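Local structure of aminopeptidase (Aneurinibacillus sp. AM-1, 5IB9) at residues A[95-100]-A[115-120]; A[111-116]-A[135-140]; A[220-225]-A[261-266]; A[305-310]-A[377-382]. The protein probably removes amino-terminal residues from peptides as a zinc-dependent, M28-family aminopeptidase that also carries a protease-associated domain. One frame throughout, in Å; residues are numbered along the deposited sequence.

Overall arrangement
Contacts 1 and 2 form one continuous patch of the protease-associated domain: their centres lie about 7 Å apart, they share Gly115 and Lys116, and Leu113 of contact 2 packs on Val98 and Val100 of contact 1. Contacts 3 and 4 belong to the M28 peptidase part, with centres about 29 Å apart. The centres of contacts 1 and 3 are about 53 Å apart, on opposite sides of the chain's centre. Measured between side chains, Ile225 of contact 3 is about 11 Å from the zinc ligand Asp301; in contact 4 the side chain of Ser381 is about 7 Å from a bound zinc ion and that of Ser305 about 11 Å from the bound bestatin-type inhibitor.

Contact 1. Residues A[95-100]-A[115-120]; sequences AELVYV and GKIALI
Glu96 and Lys116 run next to each other in the same direction and join in a salt bridge of 3.1 Å from Lys116 NZ to Glu96 OE1, received on the anti lone pair of that oxygen. Bending of the lysine at its last torsion (chi4 -47°) turns NZ to the carboxylate, and a water accepts from Glu96 N and, weakly, from Lys116 NZ. The backbone ladder beside this pair comprises Ile117 N to Glu96 O, Val98 N to Ile117 O, Leu119 N to Val98 O and Val100 N to Leu119 O, bonds that span 2.8 to 3.0 Å. This is the parallel pairing of strands 91-99 and 117-121 in the PA domain, connected through helix 105-109 in a strand-helix-strand order. On the face bearing Leu97, Ile117, Tyr99 and Leu119, Leu97 CD1 meets Ile117 CG2 at 3.7 Å, and helix 171-182 packs there through Leu181. The other face carries Val98, whose CG2 rests on Lys116 CD (3.8 Å). At the end of the pairing Val100 CG2 touches Ile120 CG1 at 3.6 Å.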
loop_
_atom_site.group_PDB
_atom_site.type_symbol
_atom_site.label_atom_id
_atom_site.label_comp_id
_atom_site.label_asym_id
_atom_site.label_seq_id
_atom_site.Cartn_x
_atom_site.Cartn_y
_atom_site.Cartn_z
ATOM N N ALA A 95 -19.904 -21.970 23.926
ATOM C CA ALA A 95 -21.133 -21.966 23.154
ATOM C C ALA A 95 -21.282 -23.201 22.323
ATOM O O ALA A 95 -20.376 -24.009 22.275
ATOM C CB ALA A 95 -21.247 -20.755 22.257
ATOM N N GLU A 96 -22.457 -23.348 21.699
ATOM C CA GLU A 96 -22.710 -24.527 20.865
ATOM C C GLU A 96 -21.748 -24.544 19.660
ATOM O O GLU A 96 -21.449 -23.501 19.104
ATOM C CB GLU A 96 -24.138 -24.535 20.336
ATOM C CG GLU A 96 -24.447 -25.887 19.722
ATOM C CD GLU A 96 -25.789 -25.931 19.053
ATOM O OE1 GLU A 96 -26.567 -24.956 19.101
ATOM O OE2 GLU A 96 -26.090 -26.974 18.476
ATOM N N LEU A 97 -21.242 -25.720 19.350
ATOM C CA LEU A 97 -20.386 -25.979 18.153
ATOM C C LEU A 97 -21.201 -26.429 16.981
ATOM O O LEU A 97 -21.973 -27.385 17.088
ATOM C CB LEU A 97 -19.304 -26.997 18.573
ATOM C CG LEU A 97 -18.265 -27.296 17.494
ATOM C CD1 LEU A 97 -17.328 -26.060 17.415
ATOM C CD2 LEU A 97 -17.484 -28.599 17.865
ATOM N N VAL A 98 -21.022 -25.776 15.826
ATOM C CA VAL A 98 -21.839 -26.011 14.638
ATOM C C VAL A 98 -20.905 -26.274 13.484
ATOM O O VAL A 98 -20.049 -25.402 13.150
ATOM C CB VAL A 98 -22.776 -24.796 14.244
ATOM C CG1 VAL A 98 -23.652 -25.165 13.064
ATOM C CG2 VAL A 98 -23.616 -24.379 15.439
ATOM N N TYR A 99 -21.083 -27.443 12.885
ATOM C CA TYR A 99 -20.316 -27.823 11.681
ATOM C C TYR A 99 -20.839 -27.125 10.454
ATOM O O TYR A 99 -22.028 -27.222 10.110
ATOM C CB TYR A 99 -20.357 -29.333 11.494
ATOM C CG TYR A 99 -19.758 -29.850 10.213
ATOM C CD1 TYR A 99 -18.392 -29.637 9.918
ATOM C CD2 TYR A 99 -20.549 -30.516 9.287
ATOM C CE1 TYR A 99 -17.814 -30.118 8.736
ATOM C CE2 TYR A 99 -19.997 -31.018 8.103
ATOM C CZ TYR A 99 -18.625 -30.818 7.840
ATOM O OH TYR A 99 -18.107 -31.314 6.672
ATOM N N VAL A 100 -19.945 -26.397 9.767
ATOM C CA VAL A 100 -20.383 -25.679 8.566
ATOM C C VAL A 100 -19.553 -26.040 7.346
ATOM O O VAL A 100 -19.323 -25.181 6.489
ATOM C CB VAL A 100 -20.422 -24.154 8.731
ATOM C CG1 VAL A 100 -21.471 -23.740 9.782
ATOM C CG2 VAL A 100 -19.034 -23.633 9.078
ATOM N N GLY A 115 -23.751 -16.285 17.975
ATOM C CA GLY A 115 -23.419 -16.614 19.354
ATOM C C GLY A 115 -22.692 -17.951 19.482
ATOM O O GLY A 115 -22.213 -18.285 20.560
ATOM N N LYS A 116 -22.513 -18.646 18.365
ATOM C CA LYS A 116 -21.983 -20.004 18.384
ATOM C C LYS A 116 -20.551 -20.119 17.841
ATOM O O LYS A 116 -19.962 -19.115 17.432
ATOM C CB LYS A 116 -22.948 -20.850 17.585
ATOM C CG LYS A 116 -24.362 -20.970 18.329
ATOM C CD LYS A 116 -25.384 -21.703 17.457
ATOM C CE LYS A 116 -26.782 -21.604 18.087
ATOM N NZ LYS A 116 -26.796 -21.920 19.584
ATOM N N ILE A 117 -19.979 -21.341 17.858
ATOM C CA ILE A 117 -18.580 -21.511 17.437
ATOM C C ILE A 117 -18.667 -22.338 16.190
ATOM O O ILE A 117 -19.376 -23.360 16.196
ATOM C CB ILE A 117 -17.754 -22.250 18.514
ATOM C CG1 ILE A 117 -17.651 -21.375 19.756
ATOM C CG2 ILE A 117 -16.366 -22.568 18.007
ATOM C CD1 ILE A 117 -17.193 -22.178 20.974
ATOM N N ALA A 118 -18.034 -21.916 15.071
ATOM C CA ALA A 118 -18.096 -22.696 13.852
ATOM C C ALA A 118 -16.977 -23.719 13.779
ATOM O O ALA A 118 -15.872 -23.398 14.128
ATOM C CB ALA A 118 -18.022 -21.797 12.654
ATOM N N LEU A 119 -17.291 -24.953 13.371
ATOM C CA LEU A 119 -16.286 -25.967 13.078
ATOM C C LEU A 119 -16.197 -26.051 11.582
ATOM O O LEU A 119 -17.211 -26.253 10.900
ATOM C CB LEU A 119 -16.762 -27.329 13.597
ATOM C CG LEU A 119 -15.701 -28.448 13.466
ATOM C CD1 LEU A 119 -14.479 -28.343 14.414
ATOM C CD2 LEU A 119 -16.413 -29.806 13.715
ATOM N N ILE A 120 -14.970 -25.902 11.061
ATOM C CA ILE A 120 -14.818 -25.717 9.642
ATOM C C ILE A 120 -13.622 -26.540 9.253
ATOM O O ILE A 120 -12.596 -26.566 9.986
ATOM C CB ILE A 120 -14.458 -24.247 9.281
ATOM C CG1 ILE A 120 -15.495 -23.250 9.813
ATOM C CG2 ILE A 120 -14.345 -24.135 7.769
ATOM C CD1 ILE A 120 -15.233 -21.744 9.423
HETATM O O HOH W 1 -24.685 -21.445 22.034
#

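Contact 2. Residues A[111-116]-A[135-140]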
loop_
_atom_site.group_PDB
_atom_site.type_symbol
_atom_site.label_atom_id
_atom_site.label_comp_id
_atom_site.label_asym_id
_atom_site.label_seq_id
_atom_site.Cartn_x
_atom_site.Cartn_y
_atom_site.Cartn_z
ATOM N N LYS A 111 -27.157 -22.146 7.999
ATOM C CA LYS A 111 -27.057 -22.480 9.430
ATOM C C LYS A 111 -27.226 -21.294 10.374
ATOM O O LYS A 111 -27.039 -20.120 9.990
ATOM C CB LYS A 111 -25.748 -23.215 9.739
ATOM C CG LYS A 111 -25.762 -24.699 9.429
ATOM C CD LYS A 111 -25.073 -24.979 8.103
ATOM C CE LYS A 111 -25.492 -26.330 7.528
ATOM N NZ LYS A 111 -24.426 -26.930 6.670
ATOM N N ASP A 112 -27.584 -21.609 11.615
ATOM C CA ASP A 112 -27.665 -20.590 12.663
ATOM C C ASP A 112 -26.382 -20.552 13.520
ATOM O O ASP A 112 -26.125 -21.465 14.339
ATOM C CB ASP A 112 -28.918 -20.788 13.531
ATOM C CG ASP A 112 -28.995 -19.803 14.703
ATOM O OD1 ASP A 112 -29.580 -20.188 15.745
ATOM O OD2 ASP A 112 -28.482 -18.651 14.584
ATOM N N LEU A 113 -25.586 -19.499 13.315
ATOM C CA LEU A 113 -24.284 -19.356 13.969
ATOM C C LEU A 113 -24.237 -18.294 15.027
ATOM O O LEU A 113 -23.258 -18.208 15.750
ATOM C CB LEU A 113 -23.185 -19.078 12.935
ATOM C CG LEU A 113 -22.988 -20.112 11.833
ATOM C CD1 LEU A 113 -21.839 -19.737 10.941
ATOM C CD2 LEU A 113 -22.702 -21.433 12.473
ATOM N N ASN A 114 -25.290 -17.475 15.138
ATOM C CA ASN A 114 -25.190 -16.316 16.000
ATOM C C ASN A 114 -24.897 -16.720 17.447
ATOM O O ASN A 114 -25.664 -17.469 18.073
ATOM C CB ASN A 114 -26.445 -15.415 15.865
ATOM C CG ASN A 114 -26.463 -14.241 16.884
ATOM O OD1 ASN A 114 -25.535 -13.404 16.958
ATOM N ND2 ASN A 114 -27.535 -14.190 17.685
ATOM N N GLY A 115 -23.751 -16.285 17.975
ATOM C CA GLY A 115 -23.419 -16.614 19.354
ATOM C C GLY A 115 -22.692 -17.951 19.482
ATOM O O GLY A 115 -22.213 -18.285 20.560
ATOM N N LYS A 116 -22.513 -18.646 18.365
ATOM C CA LYS A 116 -21.983 -20.004 18.384
ATOM C C LYS A 116 -20.551 -20.119 17.841
ATOM O O LYS A 116 -19.962 -19.115 17.432
ATOM C CB LYS A 116 -22.948 -20.850 17.585
ATOM C CG LYS A 116 -24.362 -20.970 18.329
ATOM C CD LYS A 116 -25.384 -21.703 17.457
ATOM C CE LYS A 116 -26.782 -21.604 18.087
ATOM N NZ LYS A 116 -26.796 -21.920 19.584
ATOM N N ALA A 135 -18.020 -15.371 10.796
ATOM C CA ALA A 135 -18.214 -14.173 11.595
ATOM C C ALA A 135 -19.362 -13.291 11.040
ATOM O O ALA A 135 -20.066 -12.654 11.796
ATOM C CB ALA A 135 -16.923 -13.365 11.701
ATOM N N LYS A 136 -19.553 -13.299 9.730
ATOM C CA LYS A 136 -20.626 -12.495 9.092
ATOM C C LYS A 136 -21.983 -13.052 9.541
ATOM O O LYS A 136 -22.982 -12.319 9.565
ATOM C CB LYS A 136 -20.478 -12.533 7.542
ATOM C CG LYS A 136 -21.380 -11.556 6.739
ATOM C CD LYS A 136 -20.689 -10.209 6.477
ATOM C CE LYS A 136 -21.678 -9.092 6.089
ATOM N NZ LYS A 136 -21.200 -7.753 6.620
ATOM N N GLN A 137 -22.003 -14.346 9.920
ATOM C CA GLN A 137 -23.215 -15.021 10.401
ATOM C C GLN A 137 -23.345 -15.001 11.922
ATOM O O GLN A 137 -24.314 -15.508 12.461
ATOM C CB GLN A 137 -23.307 -16.440 9.849
ATOM C CG GLN A 137 -23.308 -16.481 8.332
ATOM C CD GLN A 137 -24.492 -15.698 7.764
ATOM O OE1 GLN A 137 -25.636 -16.173 7.805
ATOM N NE2 GLN A 137 -24.234 -14.482 7.267
ATOM N N GLY A 138 -22.396 -14.381 12.610
ATOM C CA GLY A 138 -22.514 -14.193 14.049
ATOM C C GLY A 138 -21.700 -15.155 14.898
ATOM O O GLY A 138 -21.711 -15.080 16.104
ATOM N N ALA A 139 -20.950 -16.031 14.248
ATOM C CA ALA A 139 -20.014 -16.894 14.980
ATOM C C ALA A 139 -19.148 -16.055 15.899
ATOM O O ALA A 139 -18.667 -15.003 15.508
ATOM C CB ALA A 139 -19.165 -17.718 14.038
ATOM N N LYS A 140 -18.942 -16.505 17.117
ATOM C CA LYS A 140 -18.060 -15.799 18.081
ATOM C C LYS A 140 -16.626 -16.346 18.109
ATOM O O LYS A 140 -15.685 -15.700 18.645
ATOM C CB LYS A 140 -18.632 -15.831 19.497
ATOM C CG LYS A 140 -19.961 -15.076 19.726
ATOM C CD LYS A 140 -20.144 -13.874 18.818
ATOM C CE LYS A 140 -21.532 -13.184 19.014
ATOM N NZ LYS A 140 -22.006 -12.345 17.824
HETATM O O HOH W 2 -26.845 -16.994 12.471
HETATM O O HOH W 3 -23.874 -10.426 17.254
#
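The Gly138 carbonyl and Gly115 meet with the donor above a flat group: Gly115 N stands 53° out of the plane of that carbonyl, yet its bond to Gly138 O is fairly straight (3.0 Å, 165° at the hydrogen). Lys140 NZ adds a weak bond to the same oxygen. The Lys116 carbonyl is approached differently, by Lys140 N nearly in line with its C=O bond at 2.8 Å. The Asn114 side chain runs beside that of Lys140; OD1 and NZ are 3.8 Å apart and share a water, which accepts from NZ and gives only a weak bond to OD1. A second water links the segments at Leu113 and Gln137, accepting from Leu113 N and donating to Gln137 O and to Asp112 OD2. Apolar contact is modest. Leu113 CD1 reaches Gln137 CB at 3.8 Å, and Lys140, with CG anti to its carbonyl carbon (chi1 -65°), lays CG against Gly115 CA, also at 3.8 Å. Asn114 packs on Asn114 of the second subunit, which places this corner at the dimer contact. Two glycines with positive phi shape the junction: Gly115 in the type II turn of Leu113 to Lys116, which leads into strand 117-121, and Gly138 in the Schellman motif that ends helix 127-136 of the PA domain.

Contact 3. Residues A[220-225]-A[261-266]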
loop_
_atom_site.group_PDB
_atom_site.type_symbol
_atom_site.label_atom_id
_atom_site.label_comp_id
_atom_site.label_asym_id
_atom_site.label_seq_id
_atom_site.Cartn_x
_atom_site.Cartn_y
_atom_site.Cartn_z
ATOM N N ASN A 220 18.166 0.117 -22.668
ATOM C CA ASN A 220 17.147 0.576 -21.711
ATOM C C ASN A 220 16.645 -0.502 -20.819
ATOM O O ASN A 220 15.834 -0.182 -19.944
ATOM C CB ASN A 220 15.878 1.101 -22.500
ATOM C CG ASN A 220 16.151 2.400 -23.205
ATOM O OD1 ASN A 220 15.665 2.632 -24.346
ATOM N ND2 ASN A 220 16.971 3.261 -22.567
ATOM N N ASP A 221 17.228 -1.698 -20.886
ATOM C CA ASP A 221 16.619 -2.819 -20.150
ATOM C C ASP A 221 17.075 -2.808 -18.678
ATOM O O ASP A 221 18.115 -2.261 -18.301
ATOM C CB ASP A 221 17.111 -4.154 -20.705
ATOM C CG ASP A 221 16.725 -4.405 -22.172
ATOM O OD1 ASP A 221 15.780 -3.715 -22.699
ATOM O OD2 ASP A 221 17.254 -5.398 -22.754
ATOM N N ILE A 222 16.203 -3.369 -17.817
ATOM C CA ILE A 222 16.501 -3.575 -16.397
ATOM C C ILE A 222 16.297 -5.071 -16.031
ATOM O O ILE A 222 15.349 -5.680 -16.503
ATOM C CB ILE A 222 15.484 -2.784 -15.508
ATOM C CG1 ILE A 222 15.590 -1.263 -15.853
ATOM C CG2 ILE A 222 15.837 -2.902 -14.030
ATOM C CD1 ILE A 222 14.295 -0.503 -15.262
ATOM N N ILE A 223 17.204 -5.604 -15.211
ATOM C CA ILE A 223 17.019 -6.933 -14.600
ATOM C C ILE A 223 17.093 -6.708 -13.076
ATOM O O ILE A 223 17.929 -6.009 -12.581
ATOM C CB ILE A 223 18.129 -7.904 -15.009
ATOM C CG1 ILE A 223 17.844 -8.221 -16.434
ATOM C CG2 ILE A 223 17.901 -9.164 -14.199
ATOM C CD1 ILE A 223 18.939 -9.108 -17.116
ATOM N N ILE A 224 16.138 -7.351 -12.364
ATOM C CA ILE A 224 16.083 -7.410 -10.844
ATOM C C ILE A 224 16.530 -8.766 -10.394
ATOM O O ILE A 224 16.128 -9.810 -10.988
ATOM C CB ILE A 224 14.689 -7.104 -10.372
ATOM C CG1 ILE A 224 14.260 -5.678 -10.837
ATOM C CG2 ILE A 224 14.635 -7.167 -8.902
ATOM C CD1 ILE A 224 12.788 -5.341 -10.508
ATOM N N ILE A 225 17.486 -8.745 -9.441
ATOM C CA ILE A 225 17.898 -10.043 -8.738
ATOM C C ILE A 225 17.502 -9.803 -7.322
ATOM O O ILE A 225 18.028 -8.858 -6.683
ATOM C CB ILE A 225 19.403 -10.247 -8.902
ATOM C CG1 ILE A 225 19.880 -10.270 -10.396
ATOM C CG2 ILE A 225 19.836 -11.549 -8.223
ATOM C CD1 ILE A 225 20.257 -8.845 -10.932
ATOM N N ASP A 261 25.511 -3.571 -20.152
ATOM C CA ASP A 261 24.686 -2.716 -20.967
ATOM C C ASP A 261 23.257 -2.633 -20.498
ATOM O O ASP A 261 22.398 -2.094 -21.162
ATOM C CB ASP A 261 24.760 -3.105 -22.495
ATOM C CG ASP A 261 24.123 -4.463 -22.822
ATOM O OD1 ASP A 261 23.526 -5.140 -21.895
ATOM O OD2 ASP A 261 24.227 -4.893 -24.003
ATOM N N THR A 262 23.059 -3.274 -19.360
ATOM C CA THR A 262 21.697 -3.452 -18.807
ATOM C C THR A 262 21.773 -3.075 -17.324
ATOM O O THR A 262 22.680 -3.516 -16.587
ATOM C CB THR A 262 21.336 -4.935 -18.914
ATOM O OG1 THR A 262 21.320 -5.315 -20.315
ATOM C CG2 THR A 262 19.953 -5.285 -18.336
ATOM N N GLU A 263 20.773 -2.279 -16.871
ATOM C CA GLU A 263 20.716 -1.818 -15.501
ATOM C C GLU A 263 20.391 -3.045 -14.619
ATOM O O GLU A 263 19.461 -3.786 -14.973
ATOM C CB GLU A 263 19.589 -0.813 -15.377
ATOM C CG GLU A 263 19.427 -0.387 -13.898
ATOM C CD GLU A 263 18.502 0.853 -13.833
ATOM O OE1 GLU A 263 18.496 1.761 -14.750
ATOM O OE2 GLU A 263 17.823 0.997 -12.804
ATOM N N LEU A 264 21.163 -3.220 -13.544
ATOM C CA LEU A 264 20.895 -4.376 -12.647
ATOM C C LEU A 264 20.527 -3.813 -11.310
ATOM O O LEU A 264 21.201 -2.915 -10.775
ATOM C CB LEU A 264 22.212 -5.217 -12.579
ATOM C CG LEU A 264 22.681 -5.815 -13.862
ATOM C CD1 LEU A 264 23.944 -6.641 -13.646
ATOM C CD2 LEU A 264 21.685 -6.684 -14.457
ATOM N N ARG A 265 19.433 -4.324 -10.746
ATOM C CA ARG A 265 19.024 -3.920 -9.401
ATOM C C ARG A 265 19.100 -5.141 -8.541
ATOM O O ARG A 265 18.312 -6.108 -8.786
ATOM C CB ARG A 265 17.576 -3.362 -9.411
ATOM C CG ARG A 265 17.439 -2.121 -10.381
ATOM C CD ARG A 265 16.064 -1.555 -10.320
ATOM N NE ARG A 265 16.052 -0.390 -11.199
ATOM C CZ ARG A 265 14.978 0.380 -11.282
ATOM N NH1 ARG A 265 13.851 0.217 -10.547
ATOM N NH2 ARG A 265 15.076 1.393 -12.081
ATOM N N PHE A 266 19.904 -5.098 -7.514
ATOM C CA PHE A 266 20.064 -6.212 -6.539
ATOM C C PHE A 266 19.325 -5.809 -5.307
ATOM O O PHE A 266 19.565 -4.730 -4.730
ATOM C CB PHE A 266 21.569 -6.407 -6.238
ATOM C CG PHE A 266 22.412 -6.808 -7.428
ATOM C CD1 PHE A 266 22.554 -8.145 -7.721
ATOM C CD2 PHE A 266 22.947 -5.824 -8.225
ATOM C CE1 PHE A 266 23.265 -8.577 -8.815
ATOM C CE2 PHE A 266 23.794 -6.224 -9.314
ATOM C CZ PHE A 266 23.915 -7.586 -9.608
HETATM O O HOH W 4 19.596 -6.813 -21.973
#
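Ile222 pairs with Glu263, and the next three residues with Leu264, Arg265 and Phe266, in parallel register, the short strand axes approaching to 4.8 Å at 19°. Four backbone bonds fix this register: Glu263 N to Asp221 O (3.0 Å), Ile223 N to Glu263 O, Arg265 N to Ile223 O, and Ile225 N to Arg265 O (2.8 Å). On the face of Ile222, Glu263 and Arg265, the extended arginine grips its strand neighbour side-on: NE (2.8 Å) and NH2 (2.9 Å) both bind Glu263 OE2. Glu263 CD lies at the guanidinium edge, in its plane, while both nitrogens reach OE2 from one face of the carboxylate. Ile222 CD1 sits over one guanidinium face, 3.8 Å from NH2. On the apolar face of Ile223, Leu264 and Phe266, Ile225, with chi2 at 90°, puts CD1 over the Phe266 ring in a CH-pi contact 4.1 Å from its centroid, while Leu264 CD2 packs on Ile223 CB at 3.8 Å. A water bridges Asp221 OD2 and Thr262 OG1. Arg265 NH2 also salt-bridges Glu290. Helix 238-256, between the strands in sequence, packs on Phe266 and Leu264; helix 382-400 meets Ile223, Ile225 and Leu264, and strand 294-300 continues the sheet beyond 222-228.

Contact 4. Residues A[305-310]-A[377-382]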
loop_
_atom_site.group_PDB
_atom_site.type_symbol
_atom_site.label_atom_id
_atom_site.label_comp_id
_atom_site.label_asym_id
_atom_site.label_seq_id
_atom_site.Cartn_x
_atom_site.Cartn_y
_atom_site.Cartn_z
ATOM N N SER A 305 20.962 -25.433 0.615
ATOM C CA SER A 305 20.879 -26.597 1.591
ATOM C C SER A 305 21.425 -27.915 1.028
ATOM O O SER A 305 20.892 -28.416 0.015
ATOM C CB SER A 305 19.416 -26.814 1.993
ATOM O OG SER A 305 19.402 -27.916 2.985
ATOM N N LYS A 306 22.326 -28.543 1.827
ATOM C CA LYS A 306 22.882 -29.880 1.480
ATOM C C LYS A 306 21.718 -30.899 1.499
ATOM O O LYS A 306 21.789 -31.982 0.863
ATOM C CB LYS A 306 23.966 -30.238 2.513
ATOM C CG LYS A 306 23.431 -30.657 3.832
ATOM C CD LYS A 306 24.638 -30.903 4.851
ATOM C CE LYS A 306 24.097 -31.792 6.049
ATOM N NZ LYS A 306 23.387 -33.115 5.629
ATOM N N ASP A 307 20.658 -30.648 2.238
ATOM C CA ASP A 307 19.581 -31.587 2.385
ATOM C C ASP A 307 18.326 -31.379 1.530
ATOM O O ASP A 307 17.252 -31.934 1.809
ATOM C CB ASP A 307 19.189 -31.544 3.862
ATOM C CG ASP A 307 20.248 -32.131 4.779
ATOM O OD1 ASP A 307 21.080 -33.004 4.352
ATOM O OD2 ASP A 307 20.243 -31.708 5.951
ATOM N N ALA A 308 18.419 -30.478 0.536
ATOM C CA ALA A 308 17.342 -30.288 -0.415
ATOM C C ALA A 308 17.745 -30.936 -1.688
ATOM O O ALA A 308 18.903 -31.321 -1.872
ATOM C CB ALA A 308 17.203 -28.737 -0.678
ATOM N N GLY A 309 16.804 -30.911 -2.629
ATOM C CA GLY A 309 17.080 -31.485 -3.917
ATOM C C GLY A 309 17.712 -30.667 -5.005
ATOM O O GLY A 309 18.608 -29.851 -4.713
ATOM N N ASP A 310 17.349 -30.982 -6.255
ATOM C CA ASP A 310 18.072 -30.364 -7.369
ATOM C C ASP A 310 17.436 -28.959 -7.585
ATOM O O ASP A 310 16.313 -28.728 -7.233
ATOM C CB ASP A 310 17.869 -31.112 -8.700
ATOM C CG ASP A 310 18.307 -32.596 -8.646
ATOM O OD1 ASP A 310 17.618 -33.437 -9.298
ATOM O OD2 ASP A 310 19.324 -32.874 -7.988
ATOM N N LEU A 377 23.435 -22.843 9.804
ATOM C CA LEU A 377 24.625 -22.839 8.961
ATOM C C LEU A 377 25.201 -24.218 8.624
ATOM O O LEU A 377 25.736 -24.430 7.513
ATOM C CB LEU A 377 25.713 -21.971 9.599
ATOM C CG LEU A 377 27.008 -21.763 8.883
ATOM C CD1 LEU A 377 26.760 -20.878 7.597
ATOM C CD2 LEU A 377 28.012 -21.061 9.734
ATOM N N ASP A 378 25.097 -25.147 9.587
ATOM C CA ASP A 378 25.684 -26.499 9.333
ATOM C C ASP A 378 24.942 -27.334 8.278
ATOM O O ASP A 378 25.416 -28.402 7.864
ATOM C CB ASP A 378 25.901 -27.241 10.658
ATOM C CG ASP A 378 24.628 -27.678 11.321
ATOM O OD1 ASP A 378 23.521 -27.390 10.838
ATOM O OD2 ASP A 378 24.697 -28.382 12.393
ATOM N N LYS A 379 23.785 -26.857 7.783
ATOM C CA LYS A 379 23.183 -27.496 6.638
ATOM C C LYS A 379 23.554 -26.903 5.301
ATOM O O LYS A 379 23.162 -27.477 4.263
ATOM C CB LYS A 379 21.717 -27.438 6.747
ATOM C CG LYS A 379 21.097 -27.549 8.126
ATOM C CD LYS A 379 21.409 -29.026 8.638
ATOM C CE LYS A 379 20.494 -29.232 9.839
ATOM N NZ LYS A 379 20.917 -28.413 11.021
ATOM N N ILE A 380 24.367 -25.852 5.294
ATOM C CA ILE A 380 24.697 -25.192 4.054
ATOM C C ILE A 380 25.845 -25.863 3.258
ATOM O O ILE A 380 26.912 -26.273 3.809
ATOM C CB ILE A 380 25.030 -23.697 4.329
ATOM C CG1 ILE A 380 23.791 -23.045 5.000
ATOM C CG2 ILE A 380 25.567 -23.041 3.006
ATOM C CD1 ILE A 380 22.577 -22.837 3.996
ATOM N N SER A 381 25.597 -25.991 1.939
ATOM C CA SER A 381 26.564 -26.476 1.001
ATOM C C SER A 381 27.161 -25.318 0.174
ATOM O O SER A 381 26.448 -24.676 -0.646
ATOM C CB SER A 381 25.863 -27.470 0.043
ATOM O OG SER A 381 26.799 -27.672 -1.026
ATOM N N LYS A 382 28.472 -25.067 0.311
ATOM C CA LYS A 382 29.160 -24.103 -0.508
ATOM C C LYS A 382 29.074 -24.446 -1.998
ATOM O O LYS A 382 28.977 -23.573 -2.870
ATOM C CB LYS A 382 30.592 -23.974 -0.091
ATOM C CG LYS A 382 30.716 -23.365 1.318
ATOM C CD LYS A 382 32.127 -23.648 1.833
ATOM C CE LYS A 382 33.120 -22.697 1.237
ATOM N NZ LYS A 382 34.364 -22.683 2.221
#
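Lys306 and Lys379 meet where one backbone bond joins segments 305-310 and 377-382 of the peptidase part, Lys306 N to Lys379 O, 2.8 Å long and nearly straight (174° at the hydrogen); Ser381 bonds to the backbone of Gly304 alongside it. The donor belongs to a type I turn from Ser305 to Ala308 that is also an ST turn, because Ser305 OG accepts from Asp307 N at 3.1 Å; OG reaches there by lying anti to its backbone N (chi1 -178°). The acceptor closes the 3-10 segment 377-379. Lys306 CG stands between its own backbone N and carbonyl carbon (chi1 75°), which brings CG to 3.2 Å from Lys379 O, and the chain then runs past Asp378 O. A bend at its last torsion lets NZ meet the carboxylate of the next residue, Asp307 OD1, at 2.6 Å on the syn side. Lys379 folds at chi2 and chi4; its CD passes Asp307 OD2 obliquely at 4.0 Å, while NZ binds the syn lone pair of Asp378 OD1. Trp369 contacts both loops: its NE1 hydrogen-bonds to Asp307 OD2, and it makes a cation-pi contact with Lys379. Ser381 is the N-cap of helix 382-400, which carries the zinc ligands Asp386 and Asp390: its OG accepts from Lys384 N, and its CB faces Lys306 CA at 4.1 Å.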